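Local coordinates for protein beta-1,3-glucosyltransferase (Paecilomyces sp. J18, PDB 5JVV) that is a fungal glucosyltransferase, probably a beta-jelly-roll sandwich of two curved sheets as in glycoside hydrolase family 16, at residues Asp89-Gly95 / Glu286-Asn292; Pro94-Cys98 / Asn124-Gln128; Glu193-Leu197 / Asn225-Thr229; Ser143-Gly149 / Thr221-Asn225. All coordinates share one frame; numbering follows the deposited sequence.

Interaction 1 (Asp89-Gly95 / Glu286-Asn292)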
loop_
_atom_site.group_PDB
_atom_site.type_symbol
_atom_site.label_atom_id
_atom_site.label_comp_id
_atom_site.label_asym_id
_atom_site.label_seq_id
_atom_site.Cartn_x
_atom_site.Cartn_y
_atom_site.Cartn_z
ATOM N N ASP A 89 -10.085 -0.781 6.757
ATOM C CA ASP A 89 -11.249 -0.515 5.928
ATOM C C ASP A 89 -10.956 0.734 5.104
ATOM O O ASP A 89 -10.843 1.836 5.644
ATOM C CB ASP A 89 -12.513 -0.367 6.796
ATOM C CG ASP A 89 -13.766 -0.115 5.979
ATOM O OD1 ASP A 89 -13.697 0.610 4.971
ATOM O OD2 ASP A 89 -14.848 -0.621 6.370
ATOM N N ILE A 90 -10.814 0.547 3.791
ATOM C CA ILE A 90 -10.370 1.605 2.891
ATOM C C ILE A 90 -11.458 1.855 1.847
ATOM O O ILE A 90 -11.837 0.945 1.109
ATOM C CB ILE A 90 -9.049 1.187 2.206
ATOM C CG1 ILE A 90 -7.978 0.907 3.266
ATOM C CG2 ILE A 90 -8.574 2.253 1.222
ATOM C CD1 ILE A 90 -6.794 0.097 2.760
ATOM N N LYS A 91 -11.975 3.077 1.800
ATOM C CA LYS A 91 -13.034 3.420 0.860
ATOM C C LYS A 91 -12.475 3.704 -0.537
ATOM O O LYS A 91 -13.121 3.426 -1.549
ATOM C CB LYS A 91 -13.830 4.628 1.380
ATOM C CG LYS A 91 -14.925 5.107 0.433
ATOM C CD LYS A 91 -15.500 6.454 0.847
ATOM C CE LYS A 91 -16.270 6.377 2.155
ATOM N NZ LYS A 91 -17.477 5.510 2.030
ATOM N N HIS A 92 -11.264 4.249 -0.594
ATOM C CA HIS A 92 -10.687 4.709 -1.847
ATOM C C HIS A 92 -9.179 4.607 -1.721
ATOM O O HIS A 92 -8.624 4.838 -0.642
ATOM C CB HIS A 92 -11.095 6.173 -2.084
ATOM C CG HIS A 92 -10.864 6.677 -3.478
ATOM N ND1 HIS A 92 -9.642 7.152 -3.912
ATOM C CD2 HIS A 92 -11.721 6.853 -4.512
ATOM C CE1 HIS A 92 -9.749 7.568 -5.158
ATOM N NE2 HIS A 92 -10.999 7.394 -5.554
ATOM N N MET A 93 -8.515 4.243 -2.811
ATOM C CA MET A 93 -7.059 4.264 -2.861
ATOM C C MET A 93 -6.656 5.000 -4.127
ATOM O O MET A 93 -7.507 5.266 -4.975
ATOM C CB MET A 93 -6.469 2.850 -2.847
ATOM C CG MET A 93 -6.678 2.052 -4.134
ATOM S SD MET A 93 -5.590 0.625 -4.189
ATOM C CE MET A 93 -4.031 1.459 -4.382
ATOM N N PRO A 94 -5.370 5.364 -4.256
ATOM C CA PRO A 94 -5.030 6.094 -5.483
ATOM C C PRO A 94 -5.349 5.261 -6.719
ATOM O O PRO A 94 -5.160 4.025 -6.738
ATOM C CB PRO A 94 -3.529 6.349 -5.318
ATOM C CG PRO A 94 -3.390 6.530 -3.835
ATOM C CD PRO A 94 -4.314 5.486 -3.236
ATOM N N GLY A 95 -5.887 5.938 -7.733
ATOM C CA GLY A 95 -6.420 5.256 -8.895
ATOM C C GLY A 95 -5.379 4.719 -9.851
ATOM O O GLY A 95 -4.166 4.827 -9.633
ATOM N N GLU A 286 -7.802 11.797 -8.541
ATOM C CA GLU A 286 -8.191 10.497 -7.992
ATOM C C GLU A 286 -7.042 9.771 -7.304
ATOM O O GLU A 286 -7.206 8.635 -6.877
ATOM C CB GLU A 286 -8.775 9.588 -9.087
ATOM C CG GLU A 286 -10.180 9.960 -9.526
ATOM C CD GLU A 286 -11.201 9.698 -8.440
ATOM O OE1 GLU A 286 -11.325 8.526 -8.022
ATOM O OE2 GLU A 286 -11.865 10.663 -8.005
ATOM N N ALA A 287 -5.886 10.419 -7.192
ATOM C CA ALA A 287 -4.746 9.801 -6.525
ATOM C C ALA A 287 -4.796 10.086 -5.031
ATOM O O ALA A 287 -3.931 10.774 -4.494
ATOM C CB ALA A 287 -3.428 10.304 -7.139
ATOM N N TYR A 288 -5.815 9.548 -4.359
ATOM C CA TYR A 288 -5.959 9.731 -2.916
ATOM C C TYR A 288 -6.410 8.478 -2.204
ATOM O O TYR A 288 -7.068 7.622 -2.789
ATOM C CB TYR A 288 -6.927 10.877 -2.589
ATOM C CG TYR A 288 -8.391 10.636 -2.911
ATOM C CD1 TYR A 288 -9.249 10.064 -1.975
ATOM C CD2 TYR A 288 -8.926 11.040 -4.128
ATOM C CE1 TYR A 288 -10.595 9.876 -2.259
ATOM C CE2 TYR A 288 -10.266 10.858 -4.424
ATOM C CZ TYR A 288 -11.093 10.271 -3.481
ATOM O OH TYR A 288 -12.432 10.086 -3.757
ATOM N N TRP A 289 -6.023 8.376 -0.939
ATOM C CA TRP A 289 -6.565 7.366 -0.035
ATOM C C TRP A 289 -7.733 7.966 0.727
ATOM O O TRP A 289 -7.683 9.128 1.148
ATOM C CB TRP A 289 -5.512 6.951 0.998
ATOM C CG TRP A 289 -4.309 6.292 0.444
ATOM C CD1 TRP A 289 -3.161 6.898 0.024
ATOM C CD2 TRP A 289 -4.102 4.885 0.289
ATOM N NE1 TRP A 289 -2.257 5.958 -0.406
ATOM C CE2 TRP A 289 -2.808 4.711 -0.245
ATOM C CE3 TRP A 289 -4.887 3.753 0.543
ATOM C CZ2 TRP A 289 -2.288 3.457 -0.542
ATOM C CZ3 TRP A 289 -4.357 2.498 0.249
ATOM C CH2 TRP A 289 -3.072 2.365 -0.287
ATOM N N GLU A 290 -8.786 7.176 0.924
ATOM C CA GLU A 290 -9.813 7.537 1.897
ATOM C C GLU A 290 -9.944 6.332 2.794
ATOM O O GLU A 290 -10.397 5.265 2.370
ATOM C CB GLU A 290 -11.155 7.895 1.256
ATOM C CG GLU A 290 -12.160 8.356 2.310
ATOM C CD GLU A 290 -13.429 8.961 1.739
ATOM O OE1 GLU A 290 -13.485 9.227 0.520
ATOM O OE2 GLU A 290 -14.378 9.169 2.525
ATOM N N ILE A 291 -9.511 6.495 4.034
ATOM C CA ILE A 291 -9.436 5.377 4.960
ATOM C C ILE A 291 -10.526 5.518 6.013
ATOM O O ILE A 291 -10.585 6.517 6.730
ATOM C CB ILE A 291 -8.046 5.321 5.630
ATOM C CG1 ILE A 291 -6.964 5.100 4.567
ATOM C CG2 ILE A 291 -7.998 4.225 6.699
ATOM C CD1 ILE A 291 -5.578 5.603 4.965
ATOM N N ASN A 292 -11.407 4.526 6.093
ATOM C CA ASN A 292 -12.461 4.532 7.109
ATOM C C ASN A 292 -11.921 4.236 8.499
ATOM O O ASN A 292 -12.191 4.972 9.454
ATOM C CB ASN A 292 -13.555 3.523 6.762
ATOM C CG ASN A 292 -14.531 4.063 5.756
ATOM O OD1 ASN A 292 -14.868 5.251 5.776
ATOM N ND2 ASN A 292 -14.998 3.200 4.864
#
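His92 and Tyr288 lie ring on ring, an offset stack with centroids 3.7 Å apart and planes only 3° from parallel. ND1 of the histidine sits over the tyrosine ring, while Tyr54 stacks with Tyr288 as well. Polar bonds fix the imidazole in its own plane. Its ND1 donates to Tyr288 O (2.8 Å), coming from above that carbonyl's plane, and NE2 donates to Glu286 OE1 (2.7 Å), whose carboxylate is turned 77° against the ring. Acceptors at both ring nitrogens are consistent with a doubly protonated imidazole, which the carboxylate would probably favour.

At the other end, Asn292 ND2 reaches Asp89 OD1 over 2.9 Å, meeting the oxygen from above the carboxylate plane; Arg202 also bridges to this OD1. Alongside, Lys91 rests its CD on the carboxylate of Glu290, whose OE2 bonds to Ser52, yet the lysine's charged end stays short of contact.

Apolar contact centres on the Trp289 indole. Pro94 CD sits almost squarely on the five-membered ring, 3.4 Å from its centroid, and Met93 CB covers the same face nearer the rim. Ile90 CG2 comes in at the edge.

Between the backbones, Glu290 O takes two donors, Lys91 N at 2.8 Å and the longer His92 N at 3.3 Å, while Glu290 N returns a bond to His92 O. Two residues thus face one. That is a classic beta bulge, here in an antiparallel pair at the end of strand 84-90, where the chain turns a corner and leaves its sheet of the jelly-roll sandwich.

Interaction 2 (Pro94-Cys98 / Asn124-Gln128)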
loop_
_atom_site.group_PDB
_atom_site.type_symbol
_atom_site.label_atom_id
_atom_site.label_comp_id
_atom_site.label_asym_id
_atom_site.label_seq_id
_atom_site.Cartn_x
_atom_site.Cartn_y
_atom_site.Cartn_z
ATOM N N PRO A 94 -5.370 5.364 -4.256
ATOM C CA PRO A 94 -5.030 6.094 -5.483
ATOM C C PRO A 94 -5.349 5.261 -6.719
ATOM O O PRO A 94 -5.160 4.025 -6.738
ATOM C CB PRO A 94 -3.529 6.349 -5.318
ATOM C CG PRO A 94 -3.390 6.530 -3.835
ATOM C CD PRO A 94 -4.314 5.486 -3.236
ATOM N N GLY A 95 -5.887 5.938 -7.733
ATOM C CA GLY A 95 -6.420 5.256 -8.895
ATOM C C GLY A 95 -5.379 4.719 -9.851
ATOM O O GLY A 95 -4.166 4.827 -9.633
ATOM N N SER A 96 -5.879 4.115 -10.923
ATOM C CA SER A 96 -5.031 3.583 -11.974
ATOM C C SER A 96 -4.655 4.756 -12.859
ATOM O O SER A 96 -5.367 5.092 -13.804
ATOM C CB SER A 96 -5.808 2.524 -12.751
ATOM O OG SER A 96 -6.192 1.476 -11.866
ATOM N N ILE A 97 -3.534 5.389 -12.521
ATOM C CA ILE A 97 -3.171 6.704 -13.040
ATOM C C ILE A 97 -1.693 6.695 -13.413
ATOM O O ILE A 97 -0.869 6.267 -12.617
ATOM C CB ILE A 97 -3.407 7.793 -11.964
ATOM C CG1 ILE A 97 -4.883 7.862 -11.556
ATOM C CG2 ILE A 97 -2.909 9.156 -12.447
ATOM C CD1 ILE A 97 -5.099 8.569 -10.217
ATOM N N CYS A 98 -1.352 7.178 -14.612
ATOM C CA CYS A 98 0.036 7.203 -15.052
ATOM C C CYS A 98 0.913 7.972 -14.074
ATOM O O CYS A 98 0.579 9.093 -13.674
ATOM C CB CYS A 98 0.135 7.817 -16.442
ATOM S SG CYS A 98 -0.594 6.791 -17.732
ATOM N N ASN A 124 1.317 3.032 -11.819
ATOM C CA ASN A 124 0.718 3.486 -13.062
ATOM C C ASN A 124 -0.716 2.993 -13.201
ATOM O O ASN A 124 -1.479 3.085 -12.246
ATOM C CB ASN A 124 1.632 3.091 -14.217
ATOM C CG ASN A 124 3.018 3.672 -14.046
ATOM O OD1 ASN A 124 3.159 4.855 -13.680
ATOM N ND2 ASN A 124 4.047 2.857 -14.259
ATOM N N THR A 125 -1.089 2.458 -14.358
ATOM C CA THR A 125 -2.487 2.102 -14.601
ATOM C C THR A 125 -2.839 0.659 -14.234
ATOM O O THR A 125 -3.824 0.105 -14.739
ATOM C CB THR A 125 -2.866 2.359 -16.061
ATOM O OG1 THR A 125 -1.978 1.614 -16.903
ATOM C CG2 THR A 125 -2.746 3.847 -16.392
ATOM N N GLN A 126 -2.044 0.067 -13.347
ATOM C CA GLN A 126 -2.298 -1.276 -12.831
ATOM C C GLN A 126 -3.740 -1.409 -12.341
ATOM O O GLN A 126 -4.303 -0.462 -11.802
ATOM C CB GLN A 126 -1.339 -1.521 -11.675
ATOM C CG GLN A 126 -1.299 -2.924 -11.148
ATOM C CD GLN A 126 -0.131 -3.116 -10.220
ATOM O OE1 GLN A 126 0.972 -2.602 -10.467
ATOM N NE2 GLN A 126 -0.353 -3.852 -9.145
ATOM N N SER A 127 -4.333 -2.590 -12.521
ATOM C CA SER A 127 -5.735 -2.794 -12.162
ATOM C C SER A 127 -5.957 -3.870 -11.102
ATOM O O SER A 127 -7.048 -3.946 -10.519
ATOM C CB SER A 127 -6.560 -3.121 -13.407
ATOM O OG SER A 127 -6.040 -4.259 -14.060
ATOM N N GLN A 128 -4.952 -4.707 -10.871
ATOM C CA GLN A 128 -5.062 -5.759 -9.859
ATOM C C GLN A 128 -3.936 -5.586 -8.848
ATOM O O GLN A 128 -2.822 -5.235 -9.223
ATOM C CB GLN A 128 -5.011 -7.149 -10.516
ATOM C CG GLN A 128 -6.204 -7.439 -11.434
ATOM C CD GLN A 128 -6.082 -8.746 -12.209
ATOM O OE1 GLN A 128 -6.257 -8.773 -13.430
ATOM N NE2 GLN A 128 -5.804 -9.837 -11.504
HETATM O O HOH W 1 -1.736 3.271 -9.549
#
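Ser96 and Ile97 meet Asn124, Thr125 and Gln126 in a loop-to-loop contact, joining the connection between strands 84-90 and 100-107 to the one between strands 116-121 and 130-134. It is polar and relies mainly on backbone oxygens. The serine supplies the firm link: with OG on the side of its own backbone N (chi1 -60°), the hydroxyl donates to Gln126 O over 2.7 Å, tilted 28° from that carbonyl's plane.

Asn124 O is the second focus. Ile97 N gives it a weak hydrogen bond of 3.1 Å, and a water donates to both Asn124 O (2.7 Å) and Gly95 O (2.9 Å), so it spans the two loops. CA-H...O contacts run in both directions, Ser96 CA toward Asn124 O and Asn124 CA toward Ile97 O, the latter at 3.2 Å.

The Asn124 side chain carries on the connection just beyond the segment, its OD1 accepting from Gly99 N and its ND2 donating to Ala252 O. Thr125 does two jobs: OG1 bonds to Asp260 O, and the methyl CG2 lies 3.9 Å from Cys98 SG. Within its own loop, the extended Gln126 side chain lets NE2 donate to Gln128 O at 2.8 Å, close to the planes of both its amide and that carbonyl.

Cys98 is disulfide-bonded to Cys262, so a covalent tie adjoins the hydrogen bonds. Here two strand connections of a beta sandwich meet at one end of the strands, tied by main-chain carbonyls and a bridging water, next to a disulfide to the loop holding Cys262.

Interaction 3 (Glu193-Leu197 / Asn225-Thr229)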
loop_
_atom_site.group_PDB
_atom_site.type_symbol
_atom_site.label_atom_id
_atom_site.label_comp_id
_atom_site.label_asym_id
_atom_site.label_seq_id
_atom_site.Cartn_x
_atom_site.Cartn_y
_atom_site.Cartn_z
ATOM N N GLU A 193 4.518 -18.748 11.406
ATOM C CA GLU A 193 4.626 -19.590 10.221
ATOM C C GLU A 193 4.251 -18.888 8.924
ATOM O O GLU A 193 4.763 -19.239 7.857
ATOM C CB GLU A 193 3.764 -20.836 10.399
ATOM C CG GLU A 193 4.295 -21.767 11.473
ATOM C CD GLU A 193 3.236 -22.703 12.027
ATOM O OE1 GLU A 193 2.081 -22.664 11.548
ATOM O OE2 GLU A 193 3.562 -23.477 12.951
ATOM N N PHE A 194 3.352 -17.911 9.000
ATOM C CA PHE A 194 2.839 -17.319 7.773
ATOM C C PHE A 194 2.351 -15.886 7.917
ATOM O O PHE A 194 2.077 -15.405 9.018
ATOM C CB PHE A 194 1.722 -18.195 7.176
ATOM C CG PHE A 194 0.542 -18.423 8.098
ATOM C CD1 PHE A 194 -0.380 -17.408 8.349
ATOM C CD2 PHE A 194 0.330 -19.667 8.667
ATOM C CE1 PHE A 194 -1.467 -17.628 9.180
ATOM C CE2 PHE A 194 -0.763 -19.898 9.495
ATOM C CZ PHE A 194 -1.656 -18.871 9.753
ATOM N N ILE A 195 2.268 -15.208 6.780
ATOM C CA ILE A 195 1.506 -13.976 6.670
ATOM C C ILE A 195 0.433 -14.227 5.624
ATOM O O ILE A 195 0.734 -14.598 4.487
ATOM C CB ILE A 195 2.405 -12.789 6.267
ATOM C CG1 ILE A 195 3.252 -12.375 7.471
ATOM C CG2 ILE A 195 1.561 -11.609 5.802
ATOM C CD1 ILE A 195 4.517 -11.664 7.098
ATOM N N LYS A 196 -0.826 -14.064 6.019
ATOM C CA LYS A 196 -1.939 -14.235 5.091
ATOM C C LYS A 196 -2.619 -12.901 4.866
ATOM O O LYS A 196 -2.834 -12.144 5.817
ATOM C CB LYS A 196 -2.944 -15.245 5.637
ATOM C CG LYS A 196 -2.430 -16.674 5.622
ATOM C CD LYS A 196 -3.418 -17.612 6.312
ATOM C CE LYS A 196 -2.922 -19.047 6.306
ATOM N NZ LYS A 196 -3.912 -19.973 6.963
ATOM N N LEU A 197 -2.946 -12.612 3.609
ATOM C CA LEU A 197 -3.613 -11.357 3.254
ATOM C C LEU A 197 -4.948 -11.635 2.570
ATOM O O LEU A 197 -5.022 -12.502 1.694
ATOM C CB LEU A 197 -2.728 -10.511 2.336
ATOM C CG LEU A 197 -1.327 -10.182 2.856
ATOM C CD1 LEU A 197 -0.514 -9.461 1.780
ATOM C CD2 LEU A 197 -1.429 -9.316 4.097
ATOM N N ASN A 225 -1.225 -16.049 0.291
ATOM C CA ASN A 225 -0.875 -16.949 1.390
ATOM C C ASN A 225 0.639 -17.110 1.454
ATOM O O ASN A 225 1.214 -17.957 0.755
ATOM C CB ASN A 225 -1.574 -18.302 1.216
ATOM C CG ASN A 225 -1.530 -19.161 2.475
ATOM O OD1 ASN A 225 -0.680 -18.970 3.350
ATOM N ND2 ASN A 225 -2.439 -20.134 2.559
ATOM N N PHE A 226 1.285 -16.284 2.273
ATOM C CA PHE A 226 2.744 -16.300 2.347
ATOM C C PHE A 226 3.197 -17.300 3.400
ATOM O O PHE A 226 3.346 -16.986 4.587
ATOM C CB PHE A 226 3.311 -14.895 2.574
ATOM C CG PHE A 226 3.016 -13.941 1.444
ATOM C CD1 PHE A 226 3.937 -13.742 0.425
ATOM C CD2 PHE A 226 1.799 -13.271 1.390
ATOM C CE1 PHE A 226 3.666 -12.867 -0.628
ATOM C CE2 PHE A 226 1.505 -12.400 0.349
ATOM C CZ PHE A 226 2.446 -12.196 -0.670
ATOM N N LYS A 227 3.433 -18.516 2.928
ATOM C CA LYS A 227 3.673 -19.668 3.783
ATOM C C LYS A 227 4.492 -20.627 2.936
ATOM O O LYS A 227 4.238 -20.759 1.741
ATOM C CB LYS A 227 2.331 -20.283 4.177
ATOM C CG LYS A 227 2.409 -21.578 4.964
ATOM C CD LYS A 227 1.015 -21.925 5.502
ATOM C CE LYS A 227 0.726 -23.408 5.405
ATOM N NZ LYS A 227 0.611 -23.845 3.986
ATOM N N GLY A 228 5.492 -21.266 3.531
ATOM C CA GLY A 228 6.357 -22.135 2.753
ATOM C C GLY A 228 7.587 -22.635 3.472
ATOM O O GLY A 228 7.501 -23.190 4.563
ATOM N N THR A 229 8.745 -22.440 2.848
ATOM C CA THR A 229 9.963 -23.138 3.257
ATOM C C THR A 229 10.752 -22.454 4.363
ATOM O O THR A 229 11.843 -22.901 4.712
ATOM C CB THR A 229 10.905 -23.366 2.065
ATOM O OG1 THR A 229 11.382 -22.108 1.567
ATOM C CG2 THR A 229 10.189 -24.110 0.958
HETATM O O HOH W 2 5.861 -21.150 6.453
#
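Ile195 and Phe226 form a hydrogen-bonded pair of an antiparallel beta sheet, next to the non-hydrogen-bonded pair Lys196 and Asn225; strand 224-226 here runs beside strand 195-201 in one sheet of the jelly-roll sandwich. Two backbone bonds make the hydrogen-bonded pair, Ile195 N to Phe226 O (3.0 Å) and Phe226 N to Ile195 O (2.8 Å). Phe226 O also receives a CA-H...O contact from Phe194. Farther out, a water takes a bond from Gly228 N and gives one to Glu193 O.

Apolar groups fill the face carrying Ile195, Leu197 and Phe226. Leu197 CD1 touches Phe226 CE2 at 3.8 Å, and Met131 and Leu133 of strand 130-134, in the other sheet, close over this phenylalanine.

On the other face the long side chains run alongside one another. Phe194, whose CG stands between its backbone N and carbonyl carbon (chi1 58°), keeps CB against Lys227 CB; Lys196, extended beyond CG, lays CE over the centre of the Phe194 ring. Lys227 NZ goes on to Ser143. Beside Lys196, Asn225 has its ND2 satisfied by the 143-149 loop, but OD1 is buried without a polar partner, lying 3.7 Å from Lys196 CE.

Interaction 4 (Ser143-Gly149 / Thr221-Asn225)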
loop_
_atom_site.group_PDB
_atom_site.type_symbol
_atom_site.label_atom_id
_atom_site.label_comp_id
_atom_site.label_asym_id
_atom_site.label_seq_id
_atom_site.Cartn_x
_atom_site.Cartn_y
_atom_site.Cartn_z
ATOM N N SER A 143 2.165 -22.064 -1.146
ATOM C CA SER A 143 0.752 -22.250 -0.818
ATOM C C SER A 143 -0.186 -21.719 -1.904
ATOM O O SER A 143 -1.287 -21.255 -1.601
ATOM C CB SER A 143 0.430 -21.603 0.536
ATOM O OG SER A 143 1.080 -22.301 1.590
ATOM N N ASP A 144 0.241 -21.799 -3.165
ATOM C CA ASP A 144 -0.554 -21.288 -4.290
ATOM C C ASP A 144 -1.885 -22.038 -4.441
ATOM O O ASP A 144 -2.772 -21.613 -5.187
ATOM C CB ASP A 144 0.268 -21.299 -5.598
ATOM C CG ASP A 144 -0.486 -20.682 -6.785
ATOM O OD1 ASP A 144 -0.585 -19.429 -6.877
ATOM O OD2 ASP A 144 -0.968 -21.452 -7.644
ATOM N N ASP A 145 -2.027 -23.136 -3.701
ATOM C CA ASP A 145 -3.241 -23.946 -3.728
ATOM C C ASP A 145 -4.117 -23.772 -2.477
ATOM O O ASP A 145 -5.083 -24.510 -2.279
ATOM C CB ASP A 145 -2.883 -25.419 -3.941
ATOM C CG ASP A 145 -2.203 -25.667 -5.283
ATOM O OD1 ASP A 145 -2.691 -25.144 -6.307
ATOM O OD2 ASP A 145 -1.178 -26.380 -5.312
ATOM N N ASP A 146 -3.766 -22.809 -1.627
ATOM C CA ASP A 146 -4.679 -22.315 -0.592
ATOM C C ASP A 146 -4.652 -20.794 -0.651
ATOM O O ASP A 146 -4.354 -20.108 0.332
ATOM C CB ASP A 146 -4.317 -22.827 0.815
ATOM C CG ASP A 146 -5.322 -22.384 1.879
ATOM O OD1 ASP A 146 -6.497 -22.125 1.529
ATOM O OD2 ASP A 146 -4.940 -22.280 3.068
ATOM N N GLN A 147 -4.983 -20.268 -1.826
ATOM C CA GLN A 147 -4.828 -18.849 -2.101
ATOM C C GLN A 147 -5.599 -18.504 -3.370
ATOM O O GLN A 147 -5.537 -19.248 -4.350
ATOM C CB GLN A 147 -3.330 -18.542 -2.225
ATOM C CG GLN A 147 -2.921 -17.522 -3.259
ATOM C CD GLN A 147 -1.408 -17.380 -3.339
ATOM O OE1 GLN A 147 -0.740 -17.149 -2.325
ATOM N NE2 GLN A 147 -0.855 -17.527 -4.545
ATOM N N THR A 148 -6.356 -17.412 -3.351
ATOM C CA THR A 148 -7.137 -17.029 -4.537
ATOM C C THR A 148 -6.309 -16.237 -5.537
ATOM O O THR A 148 -6.591 -16.260 -6.737
ATOM C CB THR A 148 -8.425 -16.250 -4.194
ATOM O OG1 THR A 148 -8.099 -15.027 -3.517
ATOM C CG2 THR A 148 -9.336 -17.097 -3.331
ATOM N N GLY A 149 -5.301 -15.522 -5.044
ATOM C CA GLY A 149 -4.393 -14.799 -5.918
ATOM C C GLY A 149 -3.477 -15.738 -6.682
ATOM O O GLY A 149 -3.491 -16.951 -6.473
ATOM N N THR A 221 -10.627 -18.383 2.045
ATOM C CA THR A 221 -9.299 -18.559 1.460
ATOM C C THR A 221 -8.589 -17.214 1.339
ATOM O O THR A 221 -9.190 -16.245 0.880
ATOM C CB THR A 221 -9.417 -19.201 0.070
ATOM O OG1 THR A 221 -10.146 -20.432 0.178
ATOM C CG2 THR A 221 -8.036 -19.478 -0.519
ATOM N N PRO A 222 -7.312 -17.144 1.767
ATOM C CA PRO A 222 -6.564 -15.884 1.644
ATOM C C PRO A 222 -6.400 -15.482 0.192
ATOM O O PRO A 222 -6.392 -16.360 -0.678
ATOM C CB PRO A 222 -5.177 -16.241 2.192
ATOM C CG PRO A 222 -5.397 -17.411 3.072
ATOM C CD PRO A 222 -6.530 -18.189 2.452
ATOM N N MET A 223 -6.232 -14.191 -0.078
ATOM C CA MET A 223 -5.882 -13.780 -1.430
ATOM C C MET A 223 -4.394 -13.990 -1.674
ATOM O O MET A 223 -3.993 -14.391 -2.762
ATOM C CB MET A 223 -6.281 -12.328 -1.701
ATOM C CG MET A 223 -6.192 -11.949 -3.171
ATOM S SD MET A 223 -6.977 -10.370 -3.543
ATOM C CE MET A 223 -5.818 -9.199 -2.827
ATOM N N GLY A 224 -3.581 -13.733 -0.650
ATOM C CA GLY A 224 -2.160 -14.033 -0.694
ATOM C C GLY A 224 -1.781 -14.866 0.520
ATOM O O GLY A 224 -2.011 -14.451 1.658
ATOM N N ASN A 225 -1.225 -16.049 0.291
ATOM C CA ASN A 225 -0.875 -16.949 1.390
ATOM C C ASN A 225 0.639 -17.110 1.454
ATOM O O ASN A 225 1.214 -17.957 0.755
ATOM C CB ASN A 225 -1.574 -18.302 1.216
ATOM C CG ASN A 225 -1.530 -19.161 2.475
ATOM O OD1 ASN A 225 -0.680 -18.970 3.350
ATOM N ND2 ASN A 225 -2.439 -20.134 2.559
HETATM O O HOH W 3 1.542 -19.113 -1.675
HETATM O O HOH W 4 -8.721 -22.917 0.376
HETATM O O HOH W 5 -9.669 -14.626 -1.256
#
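Gln147 reaches across to the backbone of strand 224-226 and presents its amide oxygen to it: OE1 takes the hydrogen of Asn225 N at 2.9 Å, nearly straight (171°), in the plane of the glutamine carbonyl and on a lone pair. A first torsion of 143°, away from any staggered position, suggests some strain in placing the otherwise extended chain there. On the way CG passes Met223 O. The other end of the amide, NE2, has its main partner in Thr151.

Asn225 answers from the opposite segment. Its ND2 donates to Asp146 O (2.9 Å) in a nearly straight bond, the acceptor lying in its amide plane, and its CG rests on Ser143 CB. The Asp146 carboxylate stands 68° from that amide; its OD1 is held by a water that also bonds to Thr221 OG1.

A type I turn from Ser143 to Asp146 brings these groups round, and the loop then runs along the start of strand 224-226, where Met223 and Gly224 form a classic beta bulge facing Leu197. Backbone bonds follow the side-chain ones here: Thr148 N to Pro222 O and Gly149 N to Met223 O, both 2.9 Å. These lie just ahead of the strand, which the loop itself meets through Gln147 OE1.

Thr221 sets its methyl CG2 against Gln147 N at 3.4 Å and against the methyl of Thr148, the two threonines meeting at a slant. Thr148 OG1 lies 3.3 Å from Met223 CA and also bonds to a water that donates to Thr221 O. A water bonded to Gln147 OE1 also donates to Asn225 O over 2.7 Å.

Along the chain, interactions 1 and 2 start from the same stretch, sharing Pro94 and Gly95, with centres about 12 Å apart; Ile97 of interaction 2 packs against Ala287 of interaction 1. Interactions 3 and 4 end on the same stretch, strand 224-226, share Asn225 and lie about 9 Å centre to centre, linked through Leu197, with probable hydrogen bonds to Met223 and Gly224. Both are nested inside the long loop that interaction 1 closes, while interaction 2 closes before either opens. Interactions 1 and 3 lie about 26 Å apart on opposite sides of the chain's centre, so the contacts form two separate groups, 1 with 2 and 3 with 4, yet interactions 1, 3 and 4 all reach one antiparallel sheet.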